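Local coordinates for Rik1-associated factor 1 (Schizosaccharomyces pombe, PDB 4O9D), which contributes to heterochromatin formation as a component of the Clr4 methyltransferase complex, which methylates and ubiquitylates histone H3, at residues K21-F26 with H68-Q73; E43-G48 with V403-L408. One frame throughout, in Å; residues are numbered along the deposited sequence.

Contact 1 (K21-F26 with H68-Q73). With EDO (1,2-ethanediol), chain C.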
# COMPACT_ATOMS: atom_id res chain seq x y z
N LYS A 21 9.60 -10.54 17.95
CA LYS A 21 8.73 -11.17 18.94
C LYS A 21 7.48 -10.32 19.16
O LYS A 21 7.51 -9.12 18.96
CB LYS A 21 9.48 -11.38 20.26
CG LYS A 21 10.71 -12.29 20.15
CD LYS A 21 10.34 -13.70 19.65
CE LYS A 21 11.58 -14.57 19.43
NZ LYS A 21 11.38 -15.63 18.38
N PRO A 22 6.38 -10.95 19.58
CA PRO A 22 5.19 -10.14 19.86
C PRO A 22 5.52 -8.98 20.78
O PRO A 22 6.35 -9.11 21.68
CB PRO A 22 4.25 -11.13 20.57
CG PRO A 22 5.09 -12.30 20.92
CD PRO A 22 6.19 -12.36 19.93
N TRP A 23 4.90 -7.83 20.52
CA TRP A 23 5.20 -6.63 21.26
C TRP A 23 3.93 -5.95 21.74
O TRP A 23 3.72 -5.80 22.93
CB TRP A 23 6.01 -5.66 20.40
CG TRP A 23 6.39 -4.46 21.15
CD1 TRP A 23 6.91 -4.42 22.41
CD2 TRP A 23 6.29 -3.10 20.70
NE1 TRP A 23 7.14 -3.11 22.78
CE2 TRP A 23 6.77 -2.29 21.75
CE3 TRP A 23 5.85 -2.49 19.52
CZ2 TRP A 23 6.82 -0.90 21.65
CZ3 TRP A 23 5.90 -1.11 19.43
CH2 TRP A 23 6.38 -0.33 20.49
N LYS A 24 3.09 -5.52 20.80
CA LYS A 24 1.85 -4.86 21.15
C LYS A 24 0.71 -5.40 20.34
O LYS A 24 0.87 -5.72 19.16
CB LYS A 24 1.94 -3.35 20.91
CG LYS A 24 3.00 -2.66 21.71
CD LYS A 24 2.64 -2.60 23.17
CE LYS A 24 3.62 -1.74 23.94
NZ LYS A 24 3.38 -1.81 25.41
N HIS A 25 -0.44 -5.49 20.98
CA HIS A 25 -1.67 -5.82 20.30
C HIS A 25 -2.66 -4.71 20.56
O HIS A 25 -2.70 -4.14 21.65
CB HIS A 25 -2.27 -7.13 20.80
CG HIS A 25 -3.72 -7.26 20.46
ND1 HIS A 25 -4.16 -7.75 19.25
CD2 HIS A 25 -4.83 -6.91 21.15
CE1 HIS A 25 -5.48 -7.71 19.21
NE2 HIS A 25 -5.91 -7.21 20.36
N PHE A 26 -3.48 -4.41 19.55
CA PHE A 26 -4.40 -3.29 19.61
C PHE A 26 -5.69 -3.62 18.84
O PHE A 26 -5.63 -4.17 17.75
CB PHE A 26 -3.69 -2.06 19.01
CG PHE A 26 -4.55 -0.83 18.91
CD1 PHE A 26 -4.71 0.01 20.01
CD2 PHE A 26 -5.15 -0.47 17.71
CE1 PHE A 26 -5.49 1.16 19.92
CE2 PHE A 26 -5.93 0.68 17.61
CZ PHE A 26 -6.09 1.50 18.71
N HIS A 68 8.54 5.10 21.46
CA HIS A 68 9.20 5.42 22.73
C HIS A 68 8.24 5.44 23.92
O HIS A 68 8.54 4.86 24.96
CB HIS A 68 9.92 6.76 22.64
CG HIS A 68 10.48 7.22 23.95
ND1 HIS A 68 11.28 6.42 24.74
CD2 HIS A 68 10.34 8.39 24.61
CE1 HIS A 68 11.62 7.08 25.83
NE2 HIS A 68 11.06 8.28 25.78
N SER A 69 7.08 6.09 23.78
CA SER A 69 6.16 6.26 24.91
C SER A 69 5.09 5.18 24.97
O SER A 69 4.39 5.04 25.99
CB SER A 69 5.49 7.65 24.85
OG SER A 69 4.63 7.76 23.72
N GLU A 70 4.97 4.41 23.89
CA GLU A 70 4.00 3.33 23.84
C GLU A 70 2.60 3.88 24.06
O GLU A 70 1.76 3.28 24.74
CB GLU A 70 4.37 2.25 24.87
CG GLU A 70 5.84 1.88 24.76
CD GLU A 70 6.23 0.63 25.56
OE1 GLU A 70 5.38 0.09 26.33
OE2 GLU A 70 7.39 0.18 25.40
N THR A 71 2.35 5.04 23.47
CA THR A 71 1.03 5.66 23.50
C THR A 71 0.46 5.77 22.10
O THR A 71 1.19 5.77 21.11
CB THR A 71 1.09 7.06 24.13
OG1 THR A 71 1.96 7.89 23.35
CG2 THR A 71 1.61 6.99 25.57
N ILE A 72 -0.86 5.90 22.03
CA ILE A 72 -1.55 5.99 20.77
C ILE A 72 -2.75 6.94 20.89
O ILE A 72 -3.40 7.04 21.93
CB ILE A 72 -1.92 4.56 20.25
CG1 ILE A 72 -2.20 4.58 18.74
CG2 ILE A 72 -3.09 3.96 21.01
CD1 ILE A 72 -2.61 3.22 18.20
N GLN A 73 -3.04 7.65 19.81
CA GLN A 73 -4.05 8.72 19.82
C GLN A 73 -4.91 8.64 18.57
O GLN A 73 -4.39 8.43 17.48
CB GLN A 73 -3.37 10.09 19.87
CG GLN A 73 -4.37 11.23 19.93
CD GLN A 73 -3.72 12.60 19.72
OE1 GLN A 73 -2.49 12.73 19.68
NE2 GLN A 73 -4.56 13.61 19.59
C1 EDO C . 0.71 9.83 19.25
O1 EDO C . 1.80 10.72 18.95
C2 EDO C . 1.03 9.01 20.50
O2 EDO C . 1.47 9.84 21.59
O HOH W 1 8.09 -2.33 26.00
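Glu70 crosses Lys24 at about a right angle and puts its carboxylate between that lysine and the rim of the Trp23 indole. The CB of Glu70 lies 4.2 Å from Lys24 CE. CG is anti to the carbonyl carbon (chi1 -48°), and the chain runs extended from there to the carboxylate. OE1 makes a salt bridge with Lys24 NZ at 2.9 Å, the ammonium group approaching from above the carboxylate plane, 56° out of it. OE2 faces the indole: it lies at the ring edge, 3.9 Å from Trp23 CZ2, with the two planes almost perpendicular, and it accepts a bond from a water that also takes a weak one from Trp23 NE1. Lys24 lays its CG over the centre of the Trp23 ring, 3.4 Å above the plane, and bends at chi2 on its way to the acid. Its NZ is also hydrogen-bonded to the carbonyl O of Glu418, its strongest polar partner, and Arg420 NH1 is close by, so Glu70 probably helps offset two positive charges. With an alanine in place of Glu70, the Lys24 ammonium would probably be left beside Arg420 without its carboxylate mate, and the water at the indole without the acceptor it has in OE2. Farther along, the contact turns apolar: Ile72 CD1 makes a CH-pi contact over one face of Phe26, 4.0 Å from the ring centroid, while Ile72 CG2 packs against CE1. Trp23 and Lys24 form a classic beta bulge against Met405 of strand 403-407. Strand 21-26 is the outer strand of one propeller blade and strand 71-74 belongs to the next; strand 420-422 runs along the latter and touches Ile72 through Ile421, while Trp63 meets Phe26 edge-to-face.

Contact 2 (E43-G48 with V403-L408). With EDO (1,2-ethanediol), chain C.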
# COMPACT_ATOMS: atom_id res chain seq x y z
N GLU A 43 10.14 6.10 14.60
CA GLU A 43 9.82 6.51 15.97
C GLU A 43 8.31 6.53 16.20
O GLU A 43 7.85 6.48 17.35
CB GLU A 43 10.38 7.91 16.24
CG GLU A 43 11.87 7.90 16.53
CD GLU A 43 12.50 9.28 16.62
OE1 GLU A 43 13.73 9.33 16.83
OE2 GLU A 43 11.79 10.29 16.46
N LYS A 44 7.55 6.60 15.11
CA LYS A 44 6.10 6.73 15.21
C LYS A 44 5.49 5.92 14.09
O LYS A 44 6.16 5.64 13.10
CB LYS A 44 5.70 8.20 15.07
CG LYS A 44 6.25 9.09 16.17
CD LYS A 44 5.70 10.50 16.07
CE LYS A 44 5.97 11.31 17.34
NZ LYS A 44 4.83 11.19 18.30
N PHE A 45 4.22 5.54 14.26
CA PHE A 45 3.52 4.77 13.25
C PHE A 45 2.09 5.29 13.17
O PHE A 45 1.65 6.03 14.05
CB PHE A 45 3.52 3.28 13.62
CG PHE A 45 2.71 2.98 14.85
CD1 PHE A 45 1.36 2.71 14.75
CD2 PHE A 45 3.31 3.00 16.11
CE1 PHE A 45 0.60 2.43 15.90
CE2 PHE A 45 2.57 2.73 17.27
CZ PHE A 45 1.22 2.45 17.17
N ALA A 46 1.37 4.92 12.13
CA ALA A 46 -0.03 5.29 12.01
C ALA A 46 -0.84 4.16 11.39
O ALA A 46 -0.34 3.41 10.55
CB ALA A 46 -0.19 6.61 11.17
N LEU A 47 -2.10 4.06 11.81
CA LEU A 47 -2.99 2.98 11.40
C LEU A 47 -4.24 3.57 10.79
O LEU A 47 -4.90 4.39 11.43
CB LEU A 47 -3.41 2.14 12.61
CG LEU A 47 -2.33 1.58 13.53
CD1 LEU A 47 -2.98 0.91 14.77
CD2 LEU A 47 -1.44 0.58 12.80
N GLY A 48 -4.60 3.13 9.58
CA GLY A 48 -5.86 3.51 8.98
C GLY A 48 -6.75 2.31 8.75
O GLY A 48 -6.30 1.29 8.25
N VAL A 403 -4.91 -5.73 15.44
CA VAL A 403 -3.62 -5.29 14.93
C VAL A 403 -2.50 -5.83 15.83
O VAL A 403 -2.40 -5.44 17.01
CB VAL A 403 -3.54 -3.74 14.88
CG1 VAL A 403 -2.15 -3.27 14.41
CG2 VAL A 403 -4.60 -3.23 13.96
N ASN A 404 -1.69 -6.74 15.30
CA ASN A 404 -0.54 -7.25 16.03
C ASN A 404 0.77 -6.60 15.59
O ASN A 404 1.07 -6.56 14.40
CB ASN A 404 -0.42 -8.78 15.90
CG ASN A 404 -1.55 -9.50 16.61
OD1 ASN A 404 -2.34 -8.89 17.32
ND2 ASN A 404 -1.63 -10.81 16.43
N MET A 405 1.53 -6.10 16.56
CA MET A 405 2.86 -5.55 16.29
C MET A 405 3.98 -6.43 16.87
O MET A 405 3.97 -6.75 18.07
CB MET A 405 3.01 -4.16 16.92
CG MET A 405 2.38 -3.01 16.16
SD MET A 405 3.47 -1.55 16.18
CE MET A 405 2.62 -0.50 15.01
N TYR A 406 4.94 -6.78 16.01
CA TYR A 406 6.10 -7.58 16.42
C TYR A 406 7.34 -6.71 16.37
O TYR A 406 7.49 -5.90 15.46
CB TYR A 406 6.24 -8.81 15.53
CG TYR A 406 4.99 -9.64 15.49
CD1 TYR A 406 3.91 -9.25 14.69
CD2 TYR A 406 4.86 -10.79 16.26
CE1 TYR A 406 2.74 -10.00 14.66
CE2 TYR A 406 3.70 -11.54 16.24
CZ TYR A 406 2.65 -11.15 15.44
OH TYR A 406 1.49 -11.87 15.43
N SER A 407 8.23 -6.85 17.35
CA SER A 407 9.43 -6.02 17.38
C SER A 407 10.65 -6.84 17.80
O SER A 407 10.52 -7.91 18.38
CB SER A 407 9.25 -4.85 18.34
OG SER A 407 10.34 -3.95 18.27
N LEU A 408 11.83 -6.32 17.53
CA LEU A 408 13.04 -6.93 18.04
C LEU A 408 13.10 -6.74 19.57
O LEU A 408 14.14 -6.93 20.19
CB LEU A 408 14.26 -6.33 17.34
CG LEU A 408 14.37 -6.70 15.86
CD1 LEU A 408 15.67 -6.19 15.25
CD2 LEU A 408 14.28 -8.22 15.68
C1 EDO C . 0.71 9.83 19.25
O1 EDO C . 1.80 10.72 18.95
C2 EDO C . 1.03 9.01 20.50
O2 EDO C . 1.47 9.84 21.59
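Met405 lowers its terminal methyl onto the face of Phe45, a Met-aromatic contact that makes up the larger share of this meeting of two strands. CE stands 3.4 Å above the centre of the ring, 12° off the normal, and CG and CD1 of Phe45 are its nearest carbons, both at 3.5 Å. SD lies over the same face but farther back, 4.5 Å from the ring centroid and 10° off the normal. The S-CH3 bond slants down across the face, so the methyl, rather than the sulfur, does the touching in a CH-pi contact. A bend in the methionine at chi2 (-139°) helps bring the sulfur and its methyl above the phenyl group. In the plane of the same ring, at its edge, lies CG of Leu47 from the same strand. Phe67 and Phe419 also meet the Phe45 ring, which makes this an aromatic cluster.

The aliphatic part is lighter: Leu47 CD2 approaches Val403 CG1 at 4.2 Å, and no hydrogen bond spans the two segments.

Polar groups point elsewhere. Lys44 makes a salt bridge with Asp66 and gives a weak hydrogen bond from its NZ to O1 of a bound ethanediol, 3.1 Å away, a molecule probably left from crystallisation. On the other segment, Asn404 OD1 accepts from His25 ND1, a side-chain tie between strands 403-407 and 21-26.

All four residues that touch are buried where two blades face each other. Strand 44-49 lies between 33-38 and 62-66 in one sheet. In the other, strand 403-407 is flanked by 393-398 and by 21-26, whose Phe26 and Trp23 touch Leu47 and Met405.

How the contacts relate
Contacts 1 and 2 have centres about 7 Å apart and join the same two neighbouring blades of the WD-repeat propeller. Strands 21-26 and 403-407 are antiparallel neighbours in one sheet, linked by a probable hydrogen bond from Met405 N to Lys24 O at 2.7 Å; strands 44-49 and 71-74 belong to the other. Along the chain the segments alternate: 21-26, 43-48, 68-73, then 403-408. Strand 21-26, from the N-terminal end, completes the blade made by strands 382-387, 393-398 and 403-407, the Velcro-like closure familiar from beta-propellers. Contact 2 lies nearer the chain's centre and contact 1 farther out; together they pack the blade that closes the ring against the blade that follows it.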